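Local coordinates for tegumental protein 20.8 kDa (Clonorchis sinensis, PDB 5X2D), which belongs to the tegumental-allergen-like family and probably binds calcium through its EF-hand part, the chain here being its dynein-light-chain-like domain, at residues R24-I29 / F81-R86; P31-S36 / G40-N45; Y67-T72 / L89-S94; I7-A12 / E17-I22. All coordinates share one frame; numbering follows the deposited sequence.

From the N terminus, interaction 4 closes first, a short loop of four residues that brings the start of helix 16-29 against strand 7-13. Interaction 1 starts near the end of the same helix and closes a loop of 51 residues by bringing the end of strand 78-83 beside it. Interaction 2 lies wholly within that loop and ties the linker between the two helices to helix 36-54. Interaction 3 opens inside it too, at strand 66-69, but closes on strand 87-92 beyond it, so interactions 1 and 3 cross. Interactions 1, 3 and 4 all reach one antiparallel sheet, and interactions 2 and 3 both touch the second subunit.

Interaction 1: R24-I29 / F81-R86; sequences RETIPI and FELYNR
L83 swings its CG opposite the backbone N (chi1 177°), which carries both methyls toward helix 16-29, while T26 has its methyl CG2 opposite its own N and turned to the sheet. Both methyls of L83 meet I27. CD1 lies against CG1 of I27 at 3.8 Å, the two side chains crossing at about a right angle, and CG2 of I27 is slightly farther from the same methyl. CD2 also reaches the backbone, with CA of I27 3.8 Å away and CG2 of T26 3.9 Å away, so it touches two successive helical residues. F81 and T26 approach from opposite directions, F81 offering the rim of its ring: CG2 of T26 lies in the ring plane, 3.9 Å from CZ. This is helix-on-sheet packing in a dynein-light-chain-like domain, where helix 16-29 lies over the antiparallel sheet. The short axes run in roughly the same direction, 31° apart, with a closest approach of 10.6 Å. The hydroxyl of T26 stays with its helix, hydrogen bonded to O of I22, and leaves the methyl to serve the apolar side. I7 of the neighbouring edge strand packs on I27, F81 and L83 alike, extending the same apolar layer. Past L83 the strand turns back through Y84 and N85, both with left-handed backbone conformation, and R86 closes a two-residue beta hairpin: its N bonds to O of L83 at 3.3 Å, and N of L83 bonds to O of R86 at 3.1 Å.

Interaction 2: P31-S36 / G40-N45; sequences PGAQTS and GRLTEN
The start of helix 36-54, the second helix of the dynein-light-chain-like domain, folds here against the linker that leads into it. S36 stands in the first turn of the helix, and its O accepts the backbone N of G40 at 2.8 Å with an N-H...O angle of 150°, a regular bond between residues four apart. One residue earlier, T35 occupies the N-cap position, yet its side chain makes no capping bond. The carboxylate of E38 reaches back instead, its OE1 taking the backbone N atoms of both Q34 and T35, so that a glutamate within the helix secures the residues just before it; the bond to T35 is one half of a capping box. Farther back in the linker, A33 turns its methyl toward the helix and meets L42, whose CG lies opposite its backbone N (chi1 171°). The touch is light, CB of A33 lying 4.5 Å from CD2 of L42, but both residues are buried, and L42 also packs on I29 of the preceding helix. Linker and both helices thus meet around one leucine. O of A33 accepts a hydrogen bond from NH1 of R86, which fastens the linker to the turn after strand 78-83. The same helix also takes part in the dimer interface: S36 packs on W68 of the second subunit, T43 on T70 of that chain, and OE2 of E44 is hydrogen bonded to its Q71 N. Within the helix, the hydroxyl OG1 of T43 donates to O of G40 at 2.9 Å, approaching from above the carbonyl plane, 47° out of it.

Interaction 3: Y67-T72 / L89-S94; sequences YWITQT and LFWQTS
The ring of Y67 meets the isobutyl end of L89 obliquely, and the indole of W91 receives I69 at its edge, with CD1 of I69 close to the ring plane and 4.4 Å from CZ2. Y67 and L89 approach from opposite directions. The phenol end does the touching: CD1 of L89 lies 3.8 Å from OH of Y67 and 4.0 Å from CE2, while CD2 is as near to OH as CD1 is, so the isobutyl fork is set against the hydroxyl, both methyls on one side of it. With CG of Y67 set between its backbone N and carbonyl carbon (chi1 68°), the ring leans toward strand 87-92. Its hydroxyl is hydrogen bonded to OE1 of Q80, which gives the polar tip a partner in an otherwise apolar contact. I69 bridges L89 and W91, its CD1 also lying 4.3 Å from CD2 of L89. The strand axes are 13.2 Å apart, too far for backbone pairing, and side chains alone span the distance. Strand 87-92 is an inner strand of the sheet, bonded to strands 58-63 and 78-83, whereas Y67, W68 and I69 form an antiparallel ladder with a strand of the second subunit, carrying the sheet across the interface.

Interaction 4: I7-A12 / E17-I22; sequences IIVISA and EDQIKI
Q19 is the buried, closely packed member of this contact, whereas V9 and A12, the strand residues it meets, are exposed. The glutamine chain runs extended beyond CG toward strand 7-13 and brings its amide into the corner formed by V9 and A12. The methyl of A12 faces the nitrogen end, its CB 3.4 Å from NE2 and 3.8 Å from CD of Q19. At the other end, CG2 of V9 stands 4.1 Å from OE1, the two side chains crossing at about a right angle, a looser approach. No hydrogen bond joins the two segments; NE2 of Q19 instead makes a weak bond to O of M14 in the short connection. The segments form the strand-turn-helix entry to the domain, and the strand is irregular: I10 and S11 both face Q80, a classic beta bulge on the edge of the sheet where the chain turns a corner. F79 and L3 also pack on the Q19 side chain. Away from the strand, E17, which is exposed, and K21 of the next turn form a salt bridge, with NZ of K21 3.6 Å from OE2 of E17.

Interaction 1: R24-I29 / F81-R86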
loop_
_atom_site.group_PDB
_atom_site.type_symbol
_atom_site.label_atom_id
_atom_site.label_comp_id
_atom_site.label_asym_id
_atom_site.label_seq_id
_atom_site.Cartn_x
_atom_site.Cartn_y
_atom_site.Cartn_z
ATOM N N ARG A 24 5.475 -3.877 20.176
ATOM C CA ARG A 24 5.798 -3.047 21.331
ATOM C C ARG A 24 5.666 -1.537 21.110
ATOM O O ARG A 24 5.073 -0.839 21.926
ATOM C CB ARG A 24 7.239 -3.353 21.744
ATOM C CG ARG A 24 7.438 -3.991 23.107
ATOM C CD ARG A 24 7.349 -2.947 24.211
ATOM N NE ARG A 24 7.726 -3.497 25.512
ATOM C CZ ARG A 24 7.906 -2.770 26.611
ATOM N NH1 ARG A 24 7.725 -1.457 26.578
ATOM N NH2 ARG A 24 8.249 -3.359 27.748
ATOM N N GLU A 25 6.224 -1.038 20.011
ATOM C CA GLU A 25 6.212 0.389 19.744
ATOM C C GLU A 25 4.836 0.848 19.261
ATOM O O GLU A 25 4.386 1.954 19.582
ATOM C CB GLU A 25 7.301 0.737 18.710
ATOM C CG GLU A 25 7.350 2.194 18.280
ATOM C CD GLU A 25 7.960 3.093 19.355
ATOM O OE1 GLU A 25 8.443 2.549 20.388
ATOM O OE2 GLU A 25 7.975 4.337 19.155
ATOM N N THR A 26 4.163 -0.025 18.516
ATOM C CA THR A 26 2.877 0.299 17.892
ATOM C C THR A 26 1.651 0.306 18.815
ATOM O O THR A 26 0.934 1.296 18.897
ATOM C CB THR A 26 2.578 -0.708 16.778
ATOM O OG1 THR A 26 3.611 -0.635 15.802
ATOM C CG2 THR A 26 1.245 -0.439 16.121
ATOM N N ILE A 27 1.445 -0.786 19.539
ATOM C CA ILE A 27 0.193 -0.998 20.258
ATOM C C ILE A 27 -0.160 0.102 21.259
ATOM O O ILE A 27 -1.330 0.465 21.377
ATOM C CB ILE A 27 0.186 -2.351 21.000
ATOM C CG1 ILE A 27 0.464 -3.489 20.035
ATOM C CG2 ILE A 27 -1.166 -2.631 21.575
ATOM C CD1 ILE A 27 0.837 -4.751 20.729
ATOM N N PRO A 28 0.830 0.633 21.999
ATOM C CA PRO A 28 0.385 1.736 22.861
ATOM C C PRO A 28 -0.043 3.019 22.128
ATOM O O PRO A 28 -1.081 3.573 22.488
ATOM C CB PRO A 28 1.613 1.997 23.747
ATOM C CG PRO A 28 2.766 1.421 22.994
ATOM C CD PRO A 28 2.208 0.217 22.314
ATOM N N ILE A 29 0.709 3.489 21.138
ATOM C CA ILE A 29 0.379 4.788 20.550
ATOM C C ILE A 29 -0.528 4.744 19.310
ATOM O O ILE A 29 -1.057 5.781 18.898
ATOM C CB ILE A 29 1.659 5.585 20.192
ATOM C CG1 ILE A 29 2.578 4.784 19.269
ATOM C CG2 ILE A 29 2.424 5.928 21.459
ATOM C CD1 ILE A 29 3.670 5.619 18.636
ATOM N N PHE A 81 0.297 -6.419 9.563
ATOM C CA PHE A 81 -0.529 -6.927 10.655
ATOM C C PHE A 81 -1.710 -6.028 10.987
ATOM O O PHE A 81 -1.625 -4.801 10.849
ATOM C CB PHE A 81 0.316 -7.108 11.914
ATOM C CG PHE A 81 0.805 -5.819 12.508
ATOM C CD1 PHE A 81 2.001 -5.239 12.069
ATOM C CD2 PHE A 81 0.077 -5.174 13.501
ATOM C CE1 PHE A 81 2.452 -4.035 12.610
ATOM C CE2 PHE A 81 0.527 -3.964 14.050
ATOM C CZ PHE A 81 1.712 -3.399 13.606
ATOM N N GLU A 82 -2.786 -6.646 11.486
ATOM C CA GLU A 82 -4.016 -5.947 11.895
ATOM C C GLU A 82 -4.032 -5.781 13.406
ATOM O O GLU A 82 -3.854 -6.743 14.142
ATOM C CB GLU A 82 -5.280 -6.710 11.471
ATOM C CG GLU A 82 -5.395 -7.021 9.988
ATOM C CD GLU A 82 -6.670 -7.782 9.646
ATOM O OE1 GLU A 82 -7.571 -7.874 10.514
ATOM O OE2 GLU A 82 -6.765 -8.295 8.507
ATOM N N LEU A 83 -4.197 -4.552 13.863
ATOM C CA LEU A 83 -4.348 -4.282 15.284
ATOM C C LEU A 83 -5.648 -3.488 15.498
ATOM O O LEU A 83 -5.774 -2.320 15.063
ATOM C CB LEU A 83 -3.134 -3.527 15.826
ATOM C CG LEU A 83 -3.120 -3.089 17.291
ATOM C CD1 LEU A 83 -2.743 -4.257 18.180
ATOM C CD2 LEU A 83 -2.124 -1.950 17.459
ATOM N N TYR A 84 -6.606 -4.155 16.147
ATOM C CA TYR A 84 -7.935 -3.612 16.384
ATOM C C TYR A 84 -8.625 -3.203 15.075
ATOM O O TYR A 84 -9.169 -2.086 14.951
ATOM C CB TYR A 84 -7.838 -2.431 17.344
ATOM C CG TYR A 84 -7.218 -2.760 18.688
ATOM C CD1 TYR A 84 -7.473 -3.966 19.320
ATOM C CD2 TYR A 84 -6.355 -1.866 19.316
ATOM C CE1 TYR A 84 -6.905 -4.269 20.556
ATOM C CE2 TYR A 84 -5.778 -2.162 20.548
ATOM C CZ TYR A 84 -6.057 -3.362 21.160
ATOM O OH TYR A 84 -5.483 -3.658 22.375
ATOM N N ASN A 85 -8.596 -4.110 14.101
ATOM C CA ASN A 85 -9.175 -3.875 12.773
ATOM C C ASN A 85 -8.681 -2.594 12.074
ATOM O O ASN A 85 -9.457 -1.889 11.417
ATOM C CB ASN A 85 -10.706 -3.857 12.859
ATOM C CG ASN A 85 -11.365 -4.570 11.688
ATOM O OD1 ASN A 85 -10.700 -5.260 10.915
ATOM N ND2 ASN A 85 -12.683 -4.430 11.571
ATOM N N ARG A 86 -7.389 -2.305 12.231
ATOM C CA ARG A 86 -6.701 -1.301 11.424
ATOM C C ARG A 86 -5.363 -1.888 11.002
ATOM O O ARG A 86 -4.540 -2.233 11.852
ATOM C CB ARG A 86 -6.513 -0.001 12.200
ATOM C CG ARG A 86 -6.837 1.229 11.381
ATOM C CD ARG A 86 -7.159 2.448 12.244
ATOM N NE ARG A 86 -6.052 2.849 13.113
ATOM C CZ ARG A 86 -6.068 3.930 13.896
ATOM N NH1 ARG A 86 -7.127 4.733 13.906
ATOM N NH2 ARG A 86 -5.020 4.218 14.661
#

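Interaction 2: P31-S36 / G40-N45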
loop_
_atom_site.group_PDB
_atom_site.type_symbol
_atom_site.label_atom_id
_atom_site.label_comp_id
_atom_site.label_asym_id
_atom_site.label_seq_id
_atom_site.Cartn_x
_atom_site.Cartn_y
_atom_site.Cartn_z
ATOM N N PRO A 31 -3.652 2.853 18.553
ATOM C CA PRO A 31 -5.114 2.967 18.708
ATOM C C PRO A 31 -5.625 4.332 19.188
ATOM O O PRO A 31 -6.825 4.613 19.075
ATOM C CB PRO A 31 -5.437 1.902 19.761
ATOM C CG PRO A 31 -4.160 1.651 20.466
ATOM C CD PRO A 31 -3.106 1.802 19.428
ATOM N N GLY A 32 -4.738 5.162 19.722
ATOM C CA GLY A 32 -5.127 6.486 20.161
ATOM C C GLY A 32 -5.491 7.409 19.017
ATOM O O GLY A 32 -6.340 8.289 19.164
ATOM N N ALA A 33 -4.871 7.199 17.862
ATOM C CA ALA A 33 -5.007 8.161 16.772
ATOM C C ALA A 33 -6.153 7.861 15.781
ATOM O O ALA A 33 -6.159 6.797 15.143
ATOM C CB ALA A 33 -3.684 8.274 16.027
ATOM N N GLN A 34 -7.098 8.822 15.656
ATOM C CA GLN A 34 -8.294 8.739 14.761
ATOM C C GLN A 34 -8.337 9.783 13.654
ATOM O O GLN A 34 -8.803 9.479 12.556
ATOM C CB GLN A 34 -9.677 8.849 15.432
ATOM C CG GLN A 34 -10.264 7.794 16.354
ATOM C CD GLN A 34 -10.326 6.414 15.729
ATOM O OE1 GLN A 34 -11.194 5.595 16.018
ATOM N NE2 GLN A 34 -9.227 6.056 15.125
ATOM N N THR A 35 -8.026 11.033 13.976
ATOM C CA THR A 35 -7.882 12.062 12.944
ATOM C C THR A 35 -6.719 11.807 11.948
ATOM O O THR A 35 -5.778 11.027 12.209
ATOM C CB THR A 35 -7.680 13.448 13.584
ATOM O OG1 THR A 35 -8.484 13.552 14.775
ATOM C CG2 THR A 35 -8.071 14.562 12.608
ATOM N N SER A 36 -6.799 12.466 10.797
ATOM C CA SER A 36 -5.743 12.385 9.804
ATOM C C SER A 36 -4.486 13.133 10.255
ATOM O O SER A 36 -3.383 12.770 9.874
ATOM C CB SER A 36 -6.244 12.915 8.458
ATOM O OG SER A 36 -7.283 12.084 7.949
ATOM N N GLY A 40 -1.491 10.777 10.027
ATOM C CA GLY A 40 -0.522 11.319 9.098
ATOM C C GLY A 40 0.836 11.381 9.753
ATOM O O GLY A 40 1.825 10.954 9.161
ATOM N N ARG A 41 0.897 11.914 10.974
ATOM C CA ARG A 41 2.174 11.950 11.679
ATOM C C ARG A 41 2.350 10.772 12.626
ATOM O O ARG A 41 3.394 10.661 13.241
ATOM C CB ARG A 41 2.356 13.253 12.466
ATOM C CG ARG A 41 3.456 14.148 11.903
ATOM C CD ARG A 41 3.990 15.134 12.936
ATOM N NE ARG A 41 4.587 14.475 14.097
ATOM C CZ ARG A 41 4.879 15.105 15.232
ATOM N NH1 ARG A 41 4.641 16.404 15.337
ATOM N NH2 ARG A 41 5.416 14.453 16.255
ATOM N N LEU A 42 1.373 9.867 12.691
ATOM C CA LEU A 42 1.562 8.578 13.373
ATOM C C LEU A 42 2.428 7.645 12.553
ATOM O O LEU A 42 3.345 6.984 13.069
ATOM C CB LEU A 42 0.243 7.859 13.641
ATOM C CG LEU A 42 0.474 6.425 14.156
ATOM C CD1 LEU A 42 1.068 6.357 15.572
ATOM C CD2 LEU A 42 -0.754 5.568 14.002
ATOM N N THR A 43 2.072 7.541 11.278
ATOM C CA THR A 43 2.839 6.735 10.363
ATOM C C THR A 43 4.260 7.234 10.475
ATOM O O THR A 43 5.178 6.451 10.670
ATOM C CB THR A 43 2.337 6.859 8.916
ATOM O OG1 THR A 43 2.471 8.217 8.481
ATOM C CG2 THR A 43 0.888 6.437 8.814
ATOM N N GLU A 44 4.418 8.556 10.425
ATOM C CA GLU A 44 5.738 9.175 10.448
ATOM C C GLU A 44 6.552 8.852 11.705
ATOM O O GLU A 44 7.733 8.529 11.563
ATOM C CB GLU A 44 5.624 10.703 10.263
ATOM C CG GLU A 44 5.411 11.135 8.807
ATOM C CD GLU A 44 6.628 10.876 7.920
ATOM O OE1 GLU A 44 7.723 10.637 8.478
ATOM O OE2 GLU A 44 6.506 10.898 6.665
ATOM N N ASN A 45 5.970 8.857 12.910
ATOM C CA ASN A 45 6.811 8.448 14.041
ATOM C C ASN A 45 6.929 6.921 14.122
ATOM O O ASN A 45 7.747 6.416 14.890
ATOM C CB ASN A 45 6.353 8.982 15.423
ATOM C CG ASN A 45 4.857 8.891 15.657
ATOM O OD1 ASN A 45 4.117 9.834 15.431
ATOM N ND2 ASN A 45 4.408 7.727 16.088
#

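Interaction 3: Y67-T72 / L89-S94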
loop_
_atom_site.group_PDB
_atom_site.type_symbol
_atom_site.label_atom_id
_atom_site.label_comp_id
_atom_site.label_asym_id
_atom_site.label_seq_id
_atom_site.Cartn_x
_atom_site.Cartn_y
_atom_site.Cartn_z
ATOM N N TYR A 67 -8.126 -4.674 1.630
ATOM C CA TYR A 67 -7.256 -4.425 0.474
ATOM C C TYR A 67 -6.763 -5.661 -0.273
ATOM O O TYR A 67 -6.907 -6.794 0.201
ATOM C CB TYR A 67 -6.065 -3.563 0.892
ATOM C CG TYR A 67 -5.056 -4.191 1.821
ATOM C CD1 TYR A 67 -4.045 -5.013 1.329
ATOM C CD2 TYR A 67 -5.049 -3.885 3.173
ATOM C CE1 TYR A 67 -3.104 -5.548 2.163
ATOM C CE2 TYR A 67 -4.110 -4.425 4.023
ATOM C CZ TYR A 67 -3.136 -5.251 3.506
ATOM O OH TYR A 67 -2.186 -5.808 4.328
ATOM N N TRP A 68 -6.298 -5.422 -1.500
ATOM C CA TRP A 68 -5.769 -6.464 -2.382
ATOM C C TRP A 68 -4.475 -6.091 -3.127
ATOM O O TRP A 68 -4.499 -5.209 -3.981
ATOM C CB TRP A 68 -6.842 -6.847 -3.411
ATOM C CG TRP A 68 -8.039 -7.546 -2.819
ATOM C CD1 TRP A 68 -8.246 -8.875 -2.778
ATOM C CD2 TRP A 68 -9.178 -6.933 -2.200
ATOM N NE1 TRP A 68 -9.442 -9.152 -2.159
ATOM C CE2 TRP A 68 -10.034 -7.984 -1.796
ATOM C CE3 TRP A 68 -9.571 -5.613 -1.950
ATOM C CZ2 TRP A 68 -11.253 -7.747 -1.156
ATOM C CZ3 TRP A 68 -10.787 -5.379 -1.299
ATOM C CH2 TRP A 68 -11.612 -6.444 -0.917
ATOM N N ILE A 69 -3.357 -6.763 -2.847
ATOM C CA ILE A 69 -2.117 -6.500 -3.599
ATOM C C ILE A 69 -1.734 -7.625 -4.552
ATOM O O ILE A 69 -1.872 -8.793 -4.215
ATOM C CB ILE A 69 -0.903 -6.247 -2.682
ATOM C CG1 ILE A 69 -1.242 -5.254 -1.574
ATOM C CG2 ILE A 69 0.279 -5.679 -3.492
ATOM C CD1 ILE A 69 0.012 -4.617 -0.942
ATOM N N THR A 70 -1.215 -7.272 -5.728
ATOM C CA THR A 70 -0.664 -8.279 -6.629
ATOM C C THR A 70 0.510 -8.930 -5.928
ATOM O O THR A 70 1.112 -8.336 -5.035
ATOM C CB THR A 70 -0.166 -7.692 -7.959
ATOM O OG1 THR A 70 0.932 -6.804 -7.719
ATOM C CG2 THR A 70 -1.283 -6.960 -8.662
ATOM N N GLN A 71 0.856 -10.143 -6.309
ATOM C CA GLN A 71 2.023 -10.716 -5.687
ATOM C C GLN A 71 3.217 -10.610 -6.627
ATOM O O GLN A 71 3.128 -10.800 -7.846
ATOM C CB GLN A 71 1.770 -12.151 -5.246
ATOM C CG GLN A 71 1.267 -13.060 -6.315
ATOM C CD GLN A 71 1.006 -14.458 -5.769
ATOM O OE1 GLN A 71 1.667 -14.905 -4.824
ATOM N NE2 GLN A 71 0.023 -15.138 -6.335
ATOM N N THR A 72 4.329 -10.217 -6.040
ATOM C CA THR A 72 5.489 -9.872 -6.816
ATOM C C THR A 72 6.668 -10.087 -5.921
ATOM O O THR A 72 6.493 -10.333 -4.728
ATOM C CB THR A 72 5.447 -8.411 -7.261
ATOM O OG1 THR A 72 6.510 -8.171 -8.179
ATOM C CG2 THR A 72 5.615 -7.519 -6.058
ATOM N N LEU A 89 1.119 -1.673 7.408
ATOM C CA LEU A 89 2.059 -2.258 6.461
ATOM C C LEU A 89 3.451 -1.633 6.617
ATOM O O LEU A 89 3.605 -0.399 6.562
ATOM C CB LEU A 89 1.558 -2.087 5.016
ATOM C CG LEU A 89 0.390 -2.975 4.580
ATOM C CD1 LEU A 89 -0.897 -2.314 4.964
ATOM C CD2 LEU A 89 0.403 -3.288 3.096
ATOM N N PHE A 90 4.461 -2.476 6.825
ATOM C CA PHE A 90 5.839 -1.997 6.866
ATOM C C PHE A 90 6.643 -2.541 5.695
ATOM O O PHE A 90 6.569 -3.738 5.384
ATOM C CB PHE A 90 6.516 -2.370 8.186
ATOM C CG PHE A 90 5.931 -1.663 9.380
ATOM C CD1 PHE A 90 4.671 -2.027 9.880
ATOM C CD2 PHE A 90 6.618 -0.621 9.995
ATOM C CE1 PHE A 90 4.121 -1.380 10.987
ATOM C CE2 PHE A 90 6.077 0.038 11.100
ATOM C CZ PHE A 90 4.821 -0.343 11.597
ATOM N N TRP A 91 7.387 -1.640 5.050
ATOM C CA TRP A 91 8.352 -1.967 4.006
ATOM C C TRP A 91 9.643 -1.234 4.268
ATOM O O TRP A 91 9.659 -0.009 4.244
ATOM C CB TRP A 91 7.890 -1.522 2.615
ATOM C CG TRP A 91 6.702 -2.172 2.034
ATOM C CD1 TRP A 91 6.559 -3.487 1.708
ATOM C CD2 TRP A 91 5.487 -1.522 1.640
ATOM N NE1 TRP A 91 5.320 -3.703 1.154
ATOM C CE2 TRP A 91 4.641 -2.513 1.102
ATOM C CE3 TRP A 91 5.031 -0.200 1.696
ATOM C CZ2 TRP A 91 3.366 -2.227 0.627
ATOM C CZ3 TRP A 91 3.770 0.081 1.225
ATOM C CH2 TRP A 91 2.956 -0.929 0.691
ATOM N N GLN A 92 10.743 -1.951 4.410
ATOM C CA GLN A 92 12.035 -1.299 4.379
ATOM C C GLN A 92 12.352 -1.017 2.914
ATOM O O GLN A 92 12.321 -1.911 2.104
ATOM C CB GLN A 92 13.066 -2.188 5.026
ATOM C CG GLN A 92 14.465 -1.682 4.981
ATOM C CD GLN A 92 15.414 -2.664 5.628
ATOM O OE1 GLN A 92 15.336 -3.882 5.386
ATOM N NE2 GLN A 92 16.285 -2.154 6.491
ATOM N N THR A 93 12.555 0.245 2.544
ATOM C CA THR A 93 12.777 0.562 1.128
ATOM C C THR A 93 14.254 0.618 0.746
ATOM O O THR A 93 14.566 0.627 -0.433
ATOM C CB THR A 93 12.117 1.913 0.719
ATOM O OG1 THR A 93 12.489 2.943 1.643
ATOM C CG2 THR A 93 10.593 1.807 0.703
ATOM N N SER A 94 15.151 0.644 1.734
ATOM C CA SER A 94 16.608 0.583 1.519
ATOM C C SER A 94 17.286 0.175 2.819
ATOM O O SER A 94 16.657 0.245 3.873
ATOM C CB SER A 94 17.170 1.929 1.040
ATOM O OG SER A 94 16.908 2.153 -0.336
#

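Interaction 4: I7-A12 / E17-I22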
loop_
_atom_site.group_PDB
_atom_site.type_symbol
_atom_site.label_atom_id
_atom_site.label_comp_id
_atom_site.label_asym_id
_atom_site.label_seq_id
_atom_site.Cartn_x
_atom_site.Cartn_y
_atom_site.Cartn_z
ATOM N N ILE A 7 -2.379 -8.533 17.898
ATOM C CA ILE A 7 -1.802 -8.489 16.563
ATOM C C ILE A 7 -2.070 -9.734 15.737
ATOM O O ILE A 7 -1.699 -10.843 16.108
ATOM C CB ILE A 7 -0.292 -8.232 16.646
ATOM C CG1 ILE A 7 -0.064 -6.735 16.817
ATOM C CG2 ILE A 7 0.417 -8.681 15.375
ATOM C CD1 ILE A 7 1.199 -6.407 17.456
ATOM N N ILE A 8 -2.710 -9.522 14.593
ATOM C CA ILE A 8 -2.992 -10.601 13.669
ATOM C C ILE A 8 -2.152 -10.391 12.423
ATOM O O ILE A 8 -2.398 -9.468 11.642
ATOM C CB ILE A 8 -4.482 -10.676 13.273
ATOM C CG1 ILE A 8 -5.351 -11.024 14.481
ATOM C CG2 ILE A 8 -4.680 -11.661 12.121
ATOM C CD1 ILE A 8 -5.922 -9.831 15.187
ATOM N N VAL A 9 -1.165 -11.262 12.249
ATOM C CA VAL A 9 -0.213 -11.153 11.167
ATOM C C VAL A 9 -0.868 -11.492 9.827
ATOM O O VAL A 9 -1.539 -12.515 9.693
ATOM C CB VAL A 9 0.996 -12.077 11.402
ATOM C CG1 VAL A 9 2.072 -11.821 10.339
ATOM C CG2 VAL A 9 1.563 -11.839 12.778
ATOM N N ILE A 10 -0.789 -10.553 8.893
ATOM C CA ILE A 10 -1.125 -10.770 7.484
ATOM C C ILE A 10 0.036 -11.349 6.630
ATOM O O ILE A 10 -0.164 -12.246 5.815
ATOM C CB ILE A 10 -1.585 -9.453 6.844
ATOM C CG1 ILE A 10 -2.664 -8.786 7.712
ATOM C CG2 ILE A 10 -2.000 -9.681 5.387
ATOM C CD1 ILE A 10 -2.865 -7.301 7.376
ATOM N N SER A 11 1.227 -10.761 6.755
ATOM C CA SER A 11 2.421 -11.255 6.062
ATOM C C SER A 11 3.693 -10.808 6.769
ATOM O O SER A 11 3.731 -9.765 7.427
ATOM C CB SER A 11 2.465 -10.784 4.610
ATOM O OG SER A 11 2.461 -9.359 4.519
ATOM N N ALA A 12 4.748 -11.595 6.633
ATOM C CA ALA A 12 5.994 -11.185 7.223
ATOM C C ALA A 12 7.176 -11.665 6.399
ATOM O O ALA A 12 7.226 -12.814 5.971
ATOM C CB ALA A 12 6.078 -11.695 8.664
ATOM N N GLU A 17 11.586 -11.662 16.401
ATOM C CA GLU A 17 12.195 -10.667 17.259
ATOM C C GLU A 17 11.886 -9.267 16.716
ATOM O O GLU A 17 11.411 -8.396 17.444
ATOM C CB GLU A 17 13.709 -10.912 17.368
ATOM C CG GLU A 17 14.425 -9.966 18.308
ATOM C CD GLU A 17 15.888 -10.318 18.489
ATOM O OE1 GLU A 17 16.440 -11.061 17.647
ATOM O OE2 GLU A 17 16.478 -9.868 19.493
ATOM N N ASP A 18 12.087 -9.078 15.419
ATOM C CA ASP A 18 11.821 -7.790 14.811
ATOM C C ASP A 18 10.335 -7.520 14.655
ATOM O O ASP A 18 9.918 -6.379 14.521
ATOM C CB ASP A 18 12.510 -7.693 13.451
ATOM C CG ASP A 18 14.023 -7.720 13.560
ATOM O OD1 ASP A 18 14.560 -7.255 14.594
ATOM O OD2 ASP A 18 14.661 -8.246 12.618
ATOM N N GLN A 19 9.527 -8.561 14.655
ATOM C CA GLN A 19 8.093 -8.357 14.572
ATOM C C GLN A 19 7.589 -7.858 15.905
ATOM O O GLN A 19 6.746 -6.957 15.986
ATOM C CB GLN A 19 7.363 -9.643 14.184
ATOM C CG GLN A 19 7.311 -9.877 12.692
ATOM C CD GLN A 19 6.750 -11.231 12.384
ATOM O OE1 GLN A 19 5.640 -11.540 12.808
ATOM N NE2 GLN A 19 7.518 -12.067 11.669
ATOM N N ILE A 20 8.119 -8.466 16.950
ATOM C CA ILE A 20 7.718 -8.148 18.296
ATOM C C ILE A 20 8.026 -6.693 18.617
ATOM O O ILE A 20 7.196 -6.025 19.220
ATOM C CB ILE A 20 8.397 -9.080 19.306
ATOM C CG1 ILE A 20 7.735 -10.462 19.255
ATOM C CG2 ILE A 20 8.325 -8.507 20.708
ATOM C CD1 ILE A 20 8.414 -11.515 20.116
ATOM N N LYS A 21 9.158 -6.145 18.171
ATOM C CA LYS A 21 9.458 -4.790 18.640
ATOM C C LYS A 21 8.643 -3.761 17.881
ATOM O O LYS A 21 8.426 -2.649 18.374
ATOM C CB LYS A 21 10.942 -4.402 18.487
ATOM C CG LYS A 21 12.000 -5.485 18.404
ATOM C CD LYS A 21 13.391 -4.812 18.478
ATOM C CE LYS A 21 14.528 -5.666 17.932
ATOM N NZ LYS A 21 14.873 -6.702 18.940
ATOM N N ILE A 22 8.153 -4.143 16.707
ATOM C CA ILE A 22 7.153 -3.349 16.022
ATOM C C ILE A 22 5.840 -3.401 16.811
ATOM O O ILE A 22 5.144 -2.384 16.914
ATOM C CB ILE A 22 6.993 -3.810 14.573
ATOM C CG1 ILE A 22 8.075 -3.136 13.715
ATOM C CG2 ILE A 22 5.601 -3.495 14.051
ATOM C CD1 ILE A 22 8.301 -3.751 12.339
#